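Local structure of YchF GTP-binding protein (Schizosaccharomyces pombe, 1NI3) at residues 19-27 and 86-94; 138-148 and 245-253. The protein hydrolyses ATP, and GTP less efficiently, as an Obg-family P-loop NTPase, and restrains the G2/M transition of the cell cycle. All blocks are in the same frame, centred on the assembly; numbering follows the deposited sequence.

Contact 1: 19-27 and 86-94; sequences NNLKTGIVG and FLTVFDIAG
Thr-23 and Thr-88 open the parallel pairing of strand 22-27 with strand 86-90. Three backbone bonds carry it: Thr-23 N to Thr-88 O, then Phe-90 N to Thr-23 O at 2.7 Å, then Ile-25 N to Phe-90 O, the straightest at 166°. One side chain joins the ladder. With OG1 set between its own backbone N and carbonyl carbon (chi1 70°), Thr-23 gives a hydrogen bond from OG1 to Thr-88 O at 2.9 Å. That carbonyl is gripped twice, by OG1 in its plane on a lone pair and by the amide N from above the plane. A valine in place of Thr-23 would probably cost Thr-88 O its second donor and set an apolar methyl against it. Toward the start of the pairing, where the strands splay apart, a water bridges Leu-21 O and Thr-88 N.

The apolar contacts fall on two faces. On one, Thr-23 CG2 meets Leu-87 CD1 at 3.7 Å, and Ile-25 CG1 leans on Val-89 CG1 at 3.8 Å. On the other, the bent Lys-22 chain brings CD to the edge of the Phe-90 ring, 3.4 Å from CE1, while its CB lies alongside Thr-88 CG2. Gly-24 brings its bare CA within 3.9 Å of Ile-92 CD1.

Strand 22-27 leads into the probable P-loop at Gly-27, as in other P-loop NTPases. Its other edge pairs with strand 118-124, strand 60-65 flanks strand 81-90, and helix 107-113 packs on Val-26 and Ile-92.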
loop_
_atom_site.group_PDB
_atom_site.type_symbol
_atom_site.label_atom_id
_atom_site.label_comp_id
_atom_site.label_asym_id
_atom_site.label_seq_id
_atom_site.Cartn_x
_atom_site.Cartn_y
_atom_site.Cartn_z
ATOM N N ASN A 19 5.301 -11.000 -0.885
ATOM C CA ASN A 19 3.936 -10.796 -0.426
ATOM C C ASN A 19 3.887 -9.852 0.757
ATOM O O ASN A 19 3.004 -9.005 0.823
ATOM C CB ASN A 19 3.287 -12.121 -0.024
ATOM C CG ASN A 19 3.370 -13.172 -1.116
ATOM O OD1 ASN A 19 2.849 -12.995 -2.222
ATOM N ND2 ASN A 19 4.036 -14.276 -0.809
ATOM N N ASN A 20 4.821 -9.985 1.691
ATOM C CA ASN A 20 4.821 -9.099 2.851
ATOM C C ASN A 20 5.329 -7.701 2.512
ATOM O O ASN A 20 6.424 -7.320 2.921
ATOM C CB ASN A 20 5.676 -9.697 3.957
ATOM C CG ASN A 20 6.990 -10.193 3.440
ATOM O OD1 ASN A 20 7.084 -11.307 2.933
ATOM N ND2 ASN A 20 8.019 -9.356 3.534
ATOM N N LEU A 21 4.528 -6.951 1.757
ATOM C CA LEU A 21 4.853 -5.580 1.364
ATOM C C LEU A 21 4.208 -4.682 2.425
ATOM O O LEU A 21 3.165 -5.036 2.978
ATOM C CB LEU A 21 4.243 -5.284 -0.008
ATOM C CG LEU A 21 4.683 -6.234 -1.116
ATOM C CD1 LEU A 21 3.977 -5.961 -2.448
ATOM C CD2 LEU A 21 6.173 -6.066 -1.252
ATOM N N LYS A 22 4.814 -3.539 2.731
ATOM C CA LYS A 22 4.244 -2.648 3.746
ATOM C C LYS A 22 4.096 -1.198 3.254
ATOM O O LYS A 22 4.685 -0.815 2.243
ATOM C CB LYS A 22 5.113 -2.702 5.005
ATOM C CG LYS A 22 6.607 -2.484 4.746
ATOM C CD LYS A 22 7.513 -2.973 5.881
ATOM C CE LYS A 22 7.559 -4.505 5.967
ATOM N NZ LYS A 22 6.230 -5.110 6.289
ATOM N N THR A 23 3.289 -0.406 3.958
ATOM C CA THR A 23 3.069 0.992 3.599
ATOM C C THR A 23 3.459 1.835 4.808
ATOM O O THR A 23 3.288 1.399 5.952
ATOM C CB THR A 23 1.588 1.292 3.309
ATOM O OG1 THR A 23 0.835 1.232 4.527
ATOM C CG2 THR A 23 1.013 0.277 2.344
ATOM N N GLY A 24 3.980 3.037 4.559
ATOM C CA GLY A 24 4.377 3.921 5.645
ATOM C C GLY A 24 3.680 5.253 5.484
ATOM O O GLY A 24 3.376 5.648 4.359
ATOM N N ILE A 25 3.392 5.929 6.594
ATOM C CA ILE A 25 2.726 7.229 6.538
ATOM C C ILE A 25 3.704 8.413 6.409
ATOM O O ILE A 25 4.504 8.691 7.308
ATOM C CB ILE A 25 1.879 7.451 7.777
ATOM C CG1 ILE A 25 0.879 6.306 7.898
ATOM C CG2 ILE A 25 1.205 8.830 7.725
ATOM C CD1 ILE A 25 -0.171 6.486 8.984
ATOM N N VAL A 26 3.610 9.112 5.284
ATOM C CA VAL A 26 4.457 10.254 4.966
ATOM C C VAL A 26 3.683 11.564 5.073
ATOM O O VAL A 26 2.512 11.652 4.681
ATOM C CB VAL A 26 5.004 10.134 3.530
ATOM C CG1 VAL A 26 5.343 11.506 2.971
ATOM C CG2 VAL A 26 6.213 9.222 3.527
ATOM N N GLY A 27 4.348 12.597 5.578
ATOM C CA GLY A 27 3.689 13.882 5.705
ATOM C C GLY A 27 4.573 15.009 6.194
ATOM O O GLY A 27 5.663 14.785 6.704
ATOM N N PHE A 86 -4.217 -8.694 6.320
ATOM C CA PHE A 86 -3.683 -7.532 7.004
ATOM C C PHE A 86 -2.788 -6.651 6.163
ATOM O O PHE A 86 -1.942 -7.150 5.416
ATOM C CB PHE A 86 -2.930 -7.956 8.261
ATOM C CG PHE A 86 -3.827 -8.472 9.342
ATOM C CD1 PHE A 86 -4.037 -9.831 9.509
ATOM C CD2 PHE A 86 -4.503 -7.590 10.177
ATOM C CE1 PHE A 86 -4.907 -10.312 10.503
ATOM C CE2 PHE A 86 -5.376 -8.064 11.172
ATOM C CZ PHE A 86 -5.576 -9.427 11.331
ATOM N N LEU A 87 -3.005 -5.338 6.266
ATOM C CA LEU A 87 -2.171 -4.344 5.580
ATOM C C LEU A 87 -1.283 -3.729 6.657
ATOM O O LEU A 87 -1.773 -3.214 7.670
ATOM C CB LEU A 87 -2.992 -3.205 4.946
ATOM C CG LEU A 87 -2.105 -2.045 4.443
ATOM C CD1 LEU A 87 -1.265 -2.525 3.274
ATOM C CD2 LEU A 87 -2.940 -0.852 4.030
ATOM N N THR A 88 0.021 -3.799 6.446
ATOM C CA THR A 88 0.972 -3.240 7.392
ATOM C C THR A 88 1.094 -1.724 7.147
ATOM O O THR A 88 1.226 -1.264 6.007
ATOM C CB THR A 88 2.338 -3.930 7.238
ATOM O OG1 THR A 88 2.171 -5.334 7.471
ATOM C CG2 THR A 88 3.346 -3.373 8.235
ATOM N N VAL A 89 1.019 -0.942 8.217
ATOM C CA VAL A 89 1.121 0.502 8.095
ATOM C C VAL A 89 2.136 1.031 9.104
ATOM O O VAL A 89 1.969 0.861 10.310
ATOM C CB VAL A 89 -0.262 1.158 8.326
ATOM C CG1 VAL A 89 -0.188 2.663 8.081
ATOM C CG2 VAL A 89 -1.292 0.516 7.427
ATOM N N PHE A 90 3.188 1.671 8.597
ATOM C CA PHE A 90 4.233 2.211 9.460
ATOM C C PHE A 90 4.172 3.698 9.738
ATOM O O PHE A 90 3.907 4.522 8.845
ATOM C CB PHE A 90 5.616 1.872 8.917
ATOM C CG PHE A 90 6.136 0.551 9.403
ATOM C CD1 PHE A 90 6.308 -0.510 8.526
ATOM C CD2 PHE A 90 6.423 0.351 10.753
ATOM C CE1 PHE A 90 6.749 -1.747 8.985
ATOM C CE2 PHE A 90 6.866 -0.891 11.219
ATOM C CZ PHE A 90 7.031 -1.938 10.339
ATOM N N ASP A 91 4.418 4.021 11.005
ATOM C CA ASP A 91 4.434 5.391 11.483
ATOM C C ASP A 91 5.857 5.938 11.350
ATOM O O ASP A 91 6.595 6.055 12.323
ATOM C CB ASP A 91 3.975 5.431 12.936
ATOM C CG ASP A 91 4.104 6.803 13.538
ATOM O OD1 ASP A 91 3.846 7.787 12.809
ATOM O OD2 ASP A 91 4.451 6.901 14.738
ATOM N N ILE A 92 6.224 6.266 10.118
ATOM C CA ILE A 92 7.535 6.805 9.796
ATOM C C ILE A 92 7.973 7.856 10.822
ATOM O O ILE A 92 9.062 7.757 11.391
ATOM C CB ILE A 92 7.527 7.433 8.390
ATOM C CG1 ILE A 92 6.947 6.429 7.393
ATOM C CG2 ILE A 92 8.945 7.845 8.002
ATOM C CD1 ILE A 92 7.711 5.127 7.331
ATOM N N ALA A 93 7.133 8.864 11.049
ATOM C CA ALA A 93 7.467 9.905 12.010
ATOM C C ALA A 93 7.865 9.278 13.343
ATOM O O ALA A 93 8.920 9.580 13.884
ATOM C CB ALA A 93 6.292 10.837 12.201
ATOM N N GLY A 94 7.025 8.401 13.869
ATOM C CA GLY A 94 7.336 7.768 15.134
ATOM C C GLY A 94 8.670 7.048 15.177
ATOM O O GLY A 94 9.257 6.911 16.251
HETATM O O HOH W 1 0.990 -5.417 4.654
#

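Contact 2: 138-148 and 245-253; sequences VDPIRDLSIIV and YLPKIKKWI
Trp-252 drives its indole into the side of helix 140-148, among Ile-141, Leu-144, Ser-145 and Val-148. CG stands anti to the backbone N (chi1 -173°), which carries the ring across to the other helix. Leu-144 lies over one face, its CB 4.1 Å from the centroid of the six-membered ring and almost on the normal. Val-148 arrives at the edge, with CG2 3.5 Å from CH2 of Trp-252, and Ile-141 CG2 touches the pyrrole end at CD1, 3.6 Å away. Leu-144 CD2 reaches CZ3 of the same indole, and its CD1 touches both the ring and Ile-249 CG2, 4.0 Å from the latter.

Trp-252 is thus a single knob in a four-residue hole, between two helices that run roughly parallel, their axes 27° apart. Both lie on the same side of the G-domain sheet: Leu-144 and Ile-249 touch strands 118-124 and 227-232, as expected of an alpha/beta P-loop fold. At the N-terminal ends Pro-140 packs against Tyr-245 and Ile-249, its CD 3.4 Å from Tyr-245 CD2 and its CB against Ile-249 CD1. The Tyr-245 hydroxyl is held elsewhere, by Asp-127.

The outer side is looser. There Ile-141 CD1 rests on Lys-248 CB at 4.0 Å, and the rest of that exposed lysine runs outward, its NZ 6.2 Å from Asp-139 OD1, too far for a salt bridge. Asp-139 instead caps its own helix, taking a weak bond from Arg-142 N, while Ser-145 turns its OG to Asp-149.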
loop_
_atom_site.group_PDB
_atom_site.type_symbol
_atom_site.label_atom_id
_atom_site.label_comp_id
_atom_site.label_asym_id
_atom_site.label_seq_id
_atom_site.Cartn_x
_atom_site.Cartn_y
_atom_site.Cartn_z
ATOM N N VAL A 138 -0.326 28.497 6.073
ATOM C CA VAL A 138 -0.646 27.095 5.832
ATOM C C VAL A 138 -1.115 26.885 4.396
ATOM O O VAL A 138 -2.291 27.071 4.078
ATOM C CB VAL A 138 -1.750 26.606 6.790
ATOM C CG1 VAL A 138 -2.106 25.159 6.477
ATOM C CG2 VAL A 138 -1.271 26.744 8.230
ATOM N N ASP A 139 -0.185 26.484 3.537
ATOM C CA ASP A 139 -0.474 26.244 2.132
ATOM C C ASP A 139 -0.072 24.828 1.736
ATOM O O ASP A 139 1.108 24.502 1.674
ATOM C CB ASP A 139 0.273 27.256 1.267
ATOM C CG ASP A 139 0.226 26.910 -0.204
ATOM O OD1 ASP A 139 -0.864 26.552 -0.694
ATOM O OD2 ASP A 139 1.272 27.008 -0.874
ATOM N N PRO A 140 -1.060 23.966 1.449
ATOM C CA PRO A 140 -0.812 22.574 1.058
ATOM C C PRO A 140 -0.030 22.455 -0.247
ATOM O O PRO A 140 0.989 21.762 -0.310
ATOM C CB PRO A 140 -2.220 21.996 0.939
ATOM C CG PRO A 140 -3.003 23.159 0.451
ATOM C CD PRO A 140 -2.494 24.282 1.327
ATOM N N ILE A 141 -0.512 23.138 -1.281
ATOM C CA ILE A 141 0.141 23.121 -2.583
ATOM C C ILE A 141 1.653 23.272 -2.457
ATOM O O ILE A 141 2.405 22.560 -3.120
ATOM C CB ILE A 141 -0.401 24.242 -3.484
ATOM C CG1 ILE A 141 -1.886 24.003 -3.782
ATOM C CG2 ILE A 141 0.403 24.304 -4.771
ATOM C CD1 ILE A 141 -2.808 24.302 -2.618
ATOM N N ARG A 142 2.102 24.189 -1.606
ATOM C CA ARG A 142 3.530 24.386 -1.437
ATOM C C ARG A 142 4.174 23.101 -0.938
ATOM O O ARG A 142 5.054 22.541 -1.593
ATOM C CB ARG A 142 3.807 25.500 -0.434
ATOM C CG ARG A 142 5.166 26.127 -0.634
ATOM C CD ARG A 142 5.633 26.888 0.587
ATOM N NE ARG A 142 5.985 25.990 1.688
ATOM C CZ ARG A 142 5.231 25.793 2.767
ATOM N NH1 ARG A 142 4.071 26.431 2.901
ATOM N NH2 ARG A 142 5.644 24.968 3.726
ATOM N N ASP A 143 3.719 22.641 0.225
ATOM C CA ASP A 143 4.232 21.427 0.869
ATOM C C ASP A 143 4.163 20.207 -0.043
ATOM O O ASP A 143 5.046 19.342 -0.022
ATOM C CB ASP A 143 3.435 21.142 2.138
ATOM C CG ASP A 143 3.529 22.261 3.141
ATOM O OD1 ASP A 143 3.404 23.433 2.723
ATOM O OD2 ASP A 143 3.720 21.979 4.344
ATOM N N LEU A 144 3.090 20.138 -0.823
ATOM C CA LEU A 144 2.891 19.041 -1.756
ATOM C C LEU A 144 4.053 18.961 -2.739
ATOM O O LEU A 144 4.541 17.871 -3.046
ATOM C CB LEU A 144 1.601 19.247 -2.536
ATOM C CG LEU A 144 0.412 18.364 -2.177
ATOM C CD1 LEU A 144 -0.815 18.857 -2.914
ATOM C CD2 LEU A 144 0.727 16.924 -2.535
ATOM N N SER A 145 4.479 20.116 -3.243
ATOM C CA SER A 145 5.570 20.171 -4.197
ATOM C C SER A 145 6.918 19.902 -3.524
ATOM O O SER A 145 7.795 19.257 -4.098
ATOM C CB SER A 145 5.583 21.534 -4.888
ATOM O OG SER A 145 6.478 21.530 -6.014
ATOM N N ILE A 146 7.077 20.385 -2.299
ATOM C CA ILE A 146 8.317 20.180 -1.549
ATOM C C ILE A 146 8.711 18.706 -1.510
ATOM O O ILE A 146 9.770 18.313 -2.010
ATOM C CB ILE A 146 8.167 20.670 -0.095
ATOM C CG1 ILE A 146 8.068 22.193 -0.073
ATOM C CG2 ILE A 146 9.340 20.185 0.749
ATOM C CD1 ILE A 146 7.609 22.736 1.254
ATOM N N ILE A 147 7.849 17.899 -0.894
ATOM C CA ILE A 147 8.078 16.464 -0.765
ATOM C C ILE A 147 8.501 15.847 -2.095
ATOM O O ILE A 147 9.526 15.167 -2.170
ATOM C CB ILE A 147 6.810 15.763 -0.194
ATOM C CG1 ILE A 147 6.483 16.365 1.181
ATOM C CG2 ILE A 147 7.050 14.268 -0.020
ATOM C CD1 ILE A 147 5.258 15.790 1.846
ATOM N N VAL A 148 7.742 16.101 -3.152
ATOM C CA VAL A 148 8.097 15.550 -4.451
ATOM C C VAL A 148 9.545 15.889 -4.789
ATOM O O VAL A 148 10.376 15.001 -4.986
ATOM C CB VAL A 148 7.231 16.130 -5.563
ATOM C CG1 VAL A 148 7.384 15.286 -6.805
ATOM C CG2 VAL A 148 5.791 16.208 -5.115
ATOM N N TYR A 245 -9.244 24.020 0.517
ATOM C CA TYR A 245 -8.101 23.722 -0.345
ATOM C C TYR A 245 -8.310 22.531 -1.272
ATOM O O TYR A 245 -7.567 22.353 -2.240
ATOM C CB TYR A 245 -6.859 23.451 0.504
ATOM C CG TYR A 245 -6.622 24.436 1.626
ATOM C CD1 TYR A 245 -7.295 24.315 2.840
ATOM C CD2 TYR A 245 -5.694 25.469 1.485
ATOM C CE1 TYR A 245 -7.044 25.196 3.891
ATOM C CE2 TYR A 245 -5.439 26.356 2.523
ATOM C CZ TYR A 245 -6.114 26.215 3.724
ATOM O OH TYR A 245 -5.853 27.100 4.747
ATOM N N LEU A 246 -9.322 21.724 -0.979
ATOM C CA LEU A 246 -9.597 20.530 -1.767
ATOM C C LEU A 246 -9.506 20.709 -3.283
ATOM O O LEU A 246 -8.673 20.068 -3.929
ATOM C CB LEU A 246 -10.965 19.959 -1.387
ATOM C CG LEU A 246 -11.299 18.562 -1.905
ATOM C CD1 LEU A 246 -10.156 17.600 -1.631
ATOM C CD2 LEU A 246 -12.567 18.083 -1.234
ATOM N N PRO A 247 -10.342 21.589 -3.868
ATOM C CA PRO A 247 -10.283 21.777 -5.322
ATOM C C PRO A 247 -8.873 22.048 -5.828
ATOM O O PRO A 247 -8.424 21.446 -6.797
ATOM C CB PRO A 247 -11.236 22.947 -5.557
ATOM C CG PRO A 247 -11.079 23.756 -4.299
ATOM C CD PRO A 247 -11.105 22.677 -3.231
ATOM N N LYS A 248 -8.175 22.950 -5.152
ATOM C CA LYS A 248 -6.822 23.311 -5.531
ATOM C C LYS A 248 -5.928 22.077 -5.514
ATOM O O LYS A 248 -5.338 21.716 -6.529
ATOM C CB LYS A 248 -6.293 24.375 -4.569
ATOM C CG LYS A 248 -7.365 25.403 -4.165
ATOM C CD LYS A 248 -6.766 26.714 -3.636
ATOM C CE LYS A 248 -6.048 27.489 -4.742
ATOM N NZ LYS A 248 -5.389 28.735 -4.255
ATOM N N ILE A 249 -5.849 21.432 -4.353
ATOM C CA ILE A 249 -5.043 20.221 -4.167
ATOM C C ILE A 249 -5.294 19.200 -5.277
ATOM O O ILE A 249 -4.361 18.610 -5.832
ATOM C CB ILE A 249 -5.355 19.540 -2.813
ATOM C CG1 ILE A 249 -4.865 20.416 -1.657
ATOM C CG2 ILE A 249 -4.712 18.161 -2.755
ATOM C CD1 ILE A 249 -5.206 19.865 -0.308
ATOM N N LYS A 250 -6.569 18.992 -5.586
ATOM C CA LYS A 250 -6.959 18.046 -6.620
ATOM C C LYS A 250 -6.218 18.307 -7.928
ATOM O O LYS A 250 -5.469 17.458 -8.412
ATOM C CB LYS A 250 -8.477 18.110 -6.843
ATOM C CG LYS A 250 -8.998 17.067 -7.820
ATOM C CD LYS A 250 -10.516 16.952 -7.786
ATOM C CE LYS A 250 -11.019 16.040 -8.902
ATOM N NZ LYS A 250 -10.372 14.693 -8.859
ATOM N N LYS A 251 -6.413 19.498 -8.482
ATOM C CA LYS A 251 -5.773 19.864 -9.742
ATOM C C LYS A 251 -4.265 19.692 -9.717
ATOM O O LYS A 251 -3.682 19.103 -10.626
ATOM C CB LYS A 251 -6.115 21.309 -10.132
ATOM C CG LYS A 251 -5.944 21.553 -11.624
ATOM C CD LYS A 251 -6.673 22.791 -12.116
ATOM C CE LYS A 251 -6.800 22.754 -13.636
ATOM N NZ LYS A 251 -7.629 23.864 -14.187
ATOM N N TRP A 252 -3.635 20.210 -8.674
ATOM C CA TRP A 252 -2.197 20.089 -8.538
ATOM C C TRP A 252 -1.788 18.664 -8.810
ATOM O O TRP A 252 -0.838 18.409 -9.553
ATOM C CB TRP A 252 -1.753 20.429 -7.128
ATOM C CG TRP A 252 -0.276 20.469 -6.999
ATOM C CD1 TRP A 252 0.511 21.570 -7.105
ATOM C CD2 TRP A 252 0.613 19.363 -6.758
ATOM N NE1 TRP A 252 1.836 21.233 -6.943
ATOM C CE2 TRP A 252 1.927 19.883 -6.728
ATOM C CE3 TRP A 252 0.429 17.986 -6.564
ATOM C CZ2 TRP A 252 3.049 19.082 -6.510
ATOM C CZ3 TRP A 252 1.550 17.187 -6.348
ATOM C CH2 TRP A 252 2.840 17.740 -6.323
ATOM N N ILE A 253 -2.499 17.734 -8.182
ATOM C CA ILE A 253 -2.191 16.320 -8.348
ATOM C C ILE A 253 -2.190 15.913 -9.812
ATOM O O ILE A 253 -1.274 15.232 -10.273
ATOM C CB ILE A 253 -3.199 15.432 -7.599
ATOM C CG1 ILE A 253 -2.896 15.452 -6.092
ATOM C CG2 ILE A 253 -3.139 14.012 -8.144
ATOM C CD1 ILE A 253 -3.796 14.567 -5.261
#

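How the contacts relate
Both segments of contact 1 come earlier in the chain than either segment of contact 2, and all four belong to the OBG-type G domain. The two centres lie 22 Å apart; the nearest atoms come to about 4 Å without touching. Contact 1 is inside the central sheet, near the middle of the molecule, whereas contact 2 is a pair of helices laid against that sheet farther out. Strand 118-124 links them: it pairs with strand 22-27 and also touches Leu-144 and Ile-249. The side chain of Ile-25 lies close to that of Lys-33, while those of Tyr-245 and Met-233 are about 7 Å apart, consistent with both contacts belonging to the scaffold around one predicted ATP site.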